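Local coordinates for protein iron Super-Oxide Dismutase (Plasmodium knowlesi, PDB 2AWP) that probably destroys superoxide radicals, converting them with an iron cofactor to hydrogen peroxide and molecular oxygen, at residues L8-A11 / L12-S16; P17-E21 / E22-F26. All coordinates share one frame; numbering follows the deposited sequence.

Contact 1. Residues L8-A11 / L12-S16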
loop_
_atom_site.group_PDB
_atom_site.type_symbol
_atom_site.label_atom_id
_atom_site.label_comp_id
_atom_site.label_asym_id
_atom_site.label_seq_id
_atom_site.Cartn_x
_atom_site.Cartn_y
_atom_site.Cartn_z
ATOM N N LEU A 8 20.822 -8.202 -7.814
ATOM C CA LEU A 8 21.165 -6.778 -7.863
ATOM C C LEU A 8 22.501 -6.585 -8.574
ATOM O O LEU A 8 23.420 -7.394 -8.422
ATOM C CB LEU A 8 21.271 -6.196 -6.452
ATOM C CG LEU A 8 20.071 -6.179 -5.491
ATOM C CD1 LEU A 8 20.486 -5.573 -4.187
ATOM C CD2 LEU A 8 18.855 -5.407 -6.025
ATOM N N LYS A 9 22.626 -5.473 -9.298
ATOM C CA LYS A 9 23.837 -5.186 -10.047
ATOM C C LYS A 9 24.882 -4.425 -9.232
ATOM O O LYS A 9 25.856 -3.892 -9.786
ATOM C CB LYS A 9 23.450 -4.429 -11.326
ATOM C CG LYS A 9 22.623 -5.343 -12.274
ATOM C CD LYS A 9 22.102 -4.591 -13.486
ATOM C CE LYS A 9 21.689 -5.596 -14.556
ATOM N NZ LYS A 9 20.495 -6.352 -14.125
ATOM N N TYR A 10 24.642 -4.353 -7.929
ATOM C CA TYR A 10 25.420 -3.563 -6.996
ATOM C C TYR A 10 25.200 -4.113 -5.582
ATOM O O TYR A 10 24.280 -4.921 -5.319
ATOM C CB TYR A 10 25.021 -2.060 -7.043
ATOM C CG TYR A 10 23.521 -1.799 -7.144
ATOM C CD1 TYR A 10 22.670 -1.983 -6.032
ATOM C CD2 TYR A 10 22.947 -1.398 -8.352
ATOM C CE1 TYR A 10 21.290 -1.768 -6.126
ATOM C CE2 TYR A 10 21.572 -1.181 -8.459
ATOM C CZ TYR A 10 20.750 -1.356 -7.333
ATOM O OH TYR A 10 19.406 -1.139 -7.418
ATOM N N ALA A 11 26.044 -3.650 -4.672
ATOM C CA ALA A 11 26.003 -4.065 -3.281
ATOM C C ALA A 11 24.757 -3.510 -2.563
ATOM O O ALA A 11 24.159 -2.494 -2.979
ATOM C CB ALA A 11 27.292 -3.626 -2.562
ATOM N N LEU A 12 24.393 -4.193 -1.483
ATOM C CA LEU A 12 23.212 -3.898 -0.698
ATOM C C LEU A 12 23.269 -2.504 -0.096
ATOM O O LEU A 12 22.242 -1.900 0.150
ATOM C CB LEU A 12 23.084 -4.959 0.413
ATOM C CG LEU A 12 21.715 -5.407 0.871
ATOM C CD1 LEU A 12 20.968 -6.102 -0.256
ATOM C CD2 LEU A 12 21.901 -6.338 2.044
ATOM N N ASN A 13 24.480 -1.997 0.132
ATOM C CA ASN A 13 24.674 -0.657 0.674
ATOM C C ASN A 13 24.982 0.382 -0.426
ATOM O O ASN A 13 25.324 1.502 -0.109
ATOM C CB ASN A 13 25.816 -0.641 1.727
ATOM C CG ASN A 13 27.164 -0.899 1.106
ATOM O OD1 ASN A 13 27.246 -1.220 -0.070
ATOM N ND2 ASN A 13 28.222 -0.813 1.898
ATOM N N ALA A 14 24.902 0.005 -1.701
ATOM C CA ALA A 14 25.402 0.867 -2.786
ATOM C C ALA A 14 24.522 2.083 -3.023
ATOM O O ALA A 14 24.963 3.053 -3.662
ATOM C CB ALA A 14 25.571 0.067 -4.106
ATOM N N LEU A 15 23.281 2.046 -2.521
ATOM C CA LEU A 15 22.359 3.169 -2.720
ATOM C C LEU A 15 22.290 4.080 -1.501
ATOM O O LEU A 15 21.533 5.024 -1.471
ATOM C CB LEU A 15 20.954 2.709 -3.158
ATOM C CG LEU A 15 20.932 1.630 -4.250
ATOM C CD1 LEU A 15 19.482 1.194 -4.576
ATOM C CD2 LEU A 15 21.638 2.089 -5.530
ATOM N N SER A 16 23.137 3.818 -0.517
ATOM C CA SER A 16 23.130 4.564 0.729
ATOM C C SER A 16 23.796 5.940 0.467
ATOM O O SER A 16 24.608 6.047 -0.433
ATOM C CB SER A 16 23.901 3.753 1.774
ATOM O OG SER A 16 23.801 4.374 3.040
#

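Contact 2. Residues P17-E21 / E22-F26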
loop_
_atom_site.group_PDB
_atom_site.type_symbol
_atom_site.label_atom_id
_atom_site.label_comp_id
_atom_site.label_asym_id
_atom_site.label_seq_id
_atom_site.Cartn_x
_atom_site.Cartn_y
_atom_site.Cartn_z
ATOM N N PRO A 17 23.412 7.000 1.207
ATOM C CA PRO A 17 22.355 7.029 2.233
ATOM C C PRO A 17 20.932 7.309 1.676
ATOM O O PRO A 17 19.979 7.504 2.465
ATOM C CB PRO A 17 22.820 8.171 3.131
ATOM C CG PRO A 17 23.323 9.187 2.074
ATOM C CD PRO A 17 24.049 8.327 1.057
ATOM N N HIS A 18 20.797 7.354 0.345
ATOM C CA HIS A 18 19.516 7.683 -0.311
ATOM C C HIS A 18 18.422 6.668 -0.000
ATOM O O HIS A 18 17.288 7.036 0.329
ATOM C CB HIS A 18 19.752 7.874 -1.813
ATOM C CG HIS A 18 20.939 8.742 -2.101
ATOM N ND1 HIS A 18 21.031 10.033 -1.628
ATOM C CD2 HIS A 18 22.125 8.479 -2.708
ATOM C CE1 HIS A 18 22.202 10.547 -1.970
ATOM N NE2 HIS A 18 22.884 9.624 -2.626
ATOM N N ILE A 19 18.775 5.396 -0.143
ATOM C CA ILE A 19 18.024 4.286 0.355
ATOM C C ILE A 19 19.059 3.432 1.091
ATOM O O ILE A 19 20.083 3.034 0.513
ATOM C CB ILE A 19 17.375 3.479 -0.785
ATOM C CG1 ILE A 19 16.426 4.362 -1.636
ATOM C CG2 ILE A 19 16.608 2.264 -0.216
ATOM C CD1 ILE A 19 16.002 3.691 -2.947
ATOM N N SER A 20 18.772 3.142 2.355
ATOM C CA SER A 20 19.688 2.433 3.235
ATOM C C SER A 20 19.931 0.970 2.886
ATOM O O SER A 20 19.133 0.328 2.211
ATOM C CB SER A 20 19.180 2.534 4.682
ATOM O OG SER A 20 17.996 1.781 4.892
ATOM N N GLU A 21 21.054 0.443 3.362
ATOM C CA GLU A 21 21.299 -0.979 3.302
ATOM C C GLU A 21 20.165 -1.791 3.978
ATOM O O GLU A 21 19.720 -2.807 3.448
ATOM C CB GLU A 21 22.675 -1.314 3.931
ATOM C CG GLU A 21 23.085 -2.766 3.680
ATOM C CD GLU A 21 24.428 -3.100 4.335
ATOM O OE1 GLU A 21 25.129 -2.167 4.780
ATOM O OE2 GLU A 21 24.762 -4.289 4.404
ATOM N N GLU A 22 19.699 -1.348 5.132
ATOM C CA GLU A 22 18.557 -2.013 5.778
ATOM C C GLU A 22 17.344 -2.113 4.854
ATOM O O GLU A 22 16.730 -3.179 4.742
ATOM C CB GLU A 22 18.151 -1.311 7.071
ATOM C CG GLU A 22 17.012 -2.044 7.791
ATOM C CD GLU A 22 16.577 -1.415 9.119
ATOM O OE1 GLU A 22 17.209 -0.424 9.581
ATOM O OE2 GLU A 22 15.568 -1.917 9.682
ATOM N N THR A 23 16.994 -1.004 4.209
ATOM C CA THR A 23 15.897 -0.998 3.204
ATOM C C THR A 23 16.141 -2.014 2.091
ATOM O O THR A 23 15.290 -2.860 1.854
ATOM C CB THR A 23 15.566 0.418 2.653
ATOM O OG1 THR A 23 14.976 1.205 3.700
ATOM C CG2 THR A 23 14.535 0.351 1.501
ATOM N N LEU A 24 17.309 -1.963 1.443
ATOM C CA LEU A 24 17.637 -2.958 0.424
ATOM C C LEU A 24 17.532 -4.359 0.992
ATOM O O LEU A 24 16.991 -5.232 0.334
ATOM C CB LEU A 24 19.012 -2.701 -0.231
ATOM C CG LEU A 24 18.876 -1.931 -1.563
ATOM C CD1 LEU A 24 18.192 -0.579 -1.310
ATOM C CD2 LEU A 24 20.212 -1.739 -2.239
ATOM N N ASN A 25 18.012 -4.569 2.218
ATOM C CA ASN A 25 17.887 -5.898 2.856
ATOM C C ASN A 25 16.426 -6.396 2.912
ATOM O O ASN A 25 16.107 -7.463 2.377
ATOM C CB ASN A 25 18.573 -5.956 4.243
ATOM C CG ASN A 25 18.855 -7.395 4.702
ATOM O OD1 ASN A 25 18.928 -8.323 3.875
ATOM N ND2 ASN A 25 19.016 -7.589 6.017
ATOM N N PHE A 26 15.536 -5.621 3.506
ATOM C CA PHE A 26 14.116 -6.021 3.553
ATOM C C PHE A 26 13.435 -6.058 2.166
ATOM O O PHE A 26 12.745 -7.020 1.814
ATOM C CB PHE A 26 13.325 -5.143 4.556
ATOM C CG PHE A 26 13.629 -5.437 6.003
ATOM C CD1 PHE A 26 12.983 -6.467 6.665
ATOM C CD2 PHE A 26 14.603 -4.706 6.693
ATOM C CE1 PHE A 26 13.284 -6.775 8.013
ATOM C CE2 PHE A 26 14.927 -5.000 8.050
ATOM C CZ PHE A 26 14.254 -6.038 8.716
#

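Contact 1. Residues L8-A11 / L12-S16
The Tyr10 ring carries the side chain of Leu15 over one face. Leu15 CD2 stands 3.9 Å above the ring plane, offset toward the rim. This is a CH-pi contact, 18° off the ring normal. Leu15 CD1 reaches further along the same ring and lies 3.7 Å from Tyr10 OH. The two side chains cross at about a right angle, and both branches of Leu15 are used. Ala14 CB meets the ring obliquely, near its root, and packs 3.7 Å from Tyr10 CB. Tyr10 holds its ring between its own backbone N and carbonyl carbon (chi1 41°), and this turns the ring back toward Ala14 and Leu15. The phenol end is fixed elsewhere, by a hydrogen bond between Tyr10 OH and the carbonyl oxygen of Trp78. Met81 touches both Tyr10 and Leu15, and Pro83 packs on Tyr10.

The backbone folds here through two consecutive type I turns. The first runs from Ala11 to Ala14 and is closed by Ala14 N bonding to Ala11 O at 2.9 Å. The second runs from Asn13 to Ser16 and is closed by Ser16 N and Asn13 O. Leu8, ahead of the turns, reaches Leu12 inside the first one: Leu8 CD1 lies 4.0 Å from Leu12 CD1. These leucines also rest on helix 21-43, Leu8 on Tyr28 and Leu12 on Leu24. The side-chain contacts are mainly apolar, while the backbone bonds close the turns. The tyrosine ring packs within the loop, and its hydroxyl adds one polar tie to helix 62-79.

Contact 2. Residues P17-E21 / E22-F26
Ser20 takes two amides of the first helical turn, one with its hydroxyl and one with its carbonyl. Ser20 OG accepts from Thr23 N at 3.0 Å, with an N-H...O angle of 165°. The hydroxyl sits between the backbone N and carbonyl carbon of its own residue (chi1 70°), which brings OG round to face the amide of Thr23. Ser20 O accepts from Leu24 N at 3.0 Å, and this bond is nearly straight at 174°. One residue on, Glu21 O takes Asn25 N at 2.7 Å.

The side-chain hydroxyls have a further partner. Asp167 bonds Ser20 OG through OD1 and Thr23 OG1 through OD2, so a single carboxylate spans both residues. Glu22 OE2 makes a salt bridge with Arg169 of the second subunit. Asn25 OD1 accepts from Asn29 ND2, one helical turn further along.

Beside the cap the packing is apolar and tight. Ile19 CG2 lies 3.3 Å from Thr23 CG2 and 3.4 Å from Leu24 CD1, both closer than usual for carbon atoms. The Ile19 side chain crosses each of the other two at about a right angle. Its single methyl branch thus touches two residues of the first turn, while Leu182, Tyr175 and Tyr77 also pack on Ile19.

Ser20 is a classical serine N-cap, with its side chain bonded to the amide three residues on. It begins helix 21-43 of the alpha-hairpin domain, close before His27, which is probably an iron ligand as in related iron superoxide dismutases.

Overall arrangement
From the N terminus the chain meets contact 1 first, in the loop that precedes helix 21-43. Residues 8-16 close their turns before contact 2 opens, so the two lie in series and neither nests in nor crosses the other. A cis peptide bond before Pro17 joins them, and contact 2 then leads from loop into helix. Their centres are 8 Å apart. The loop folds back onto the helix start: Leu12 O lies 3.1 Å from Leu24 CD2, and Asn13 packs on Glu21. Contact 1 thus lies against the start of helix 21-43, while contact 2 ties that start to helix 165-168 and the second subunit.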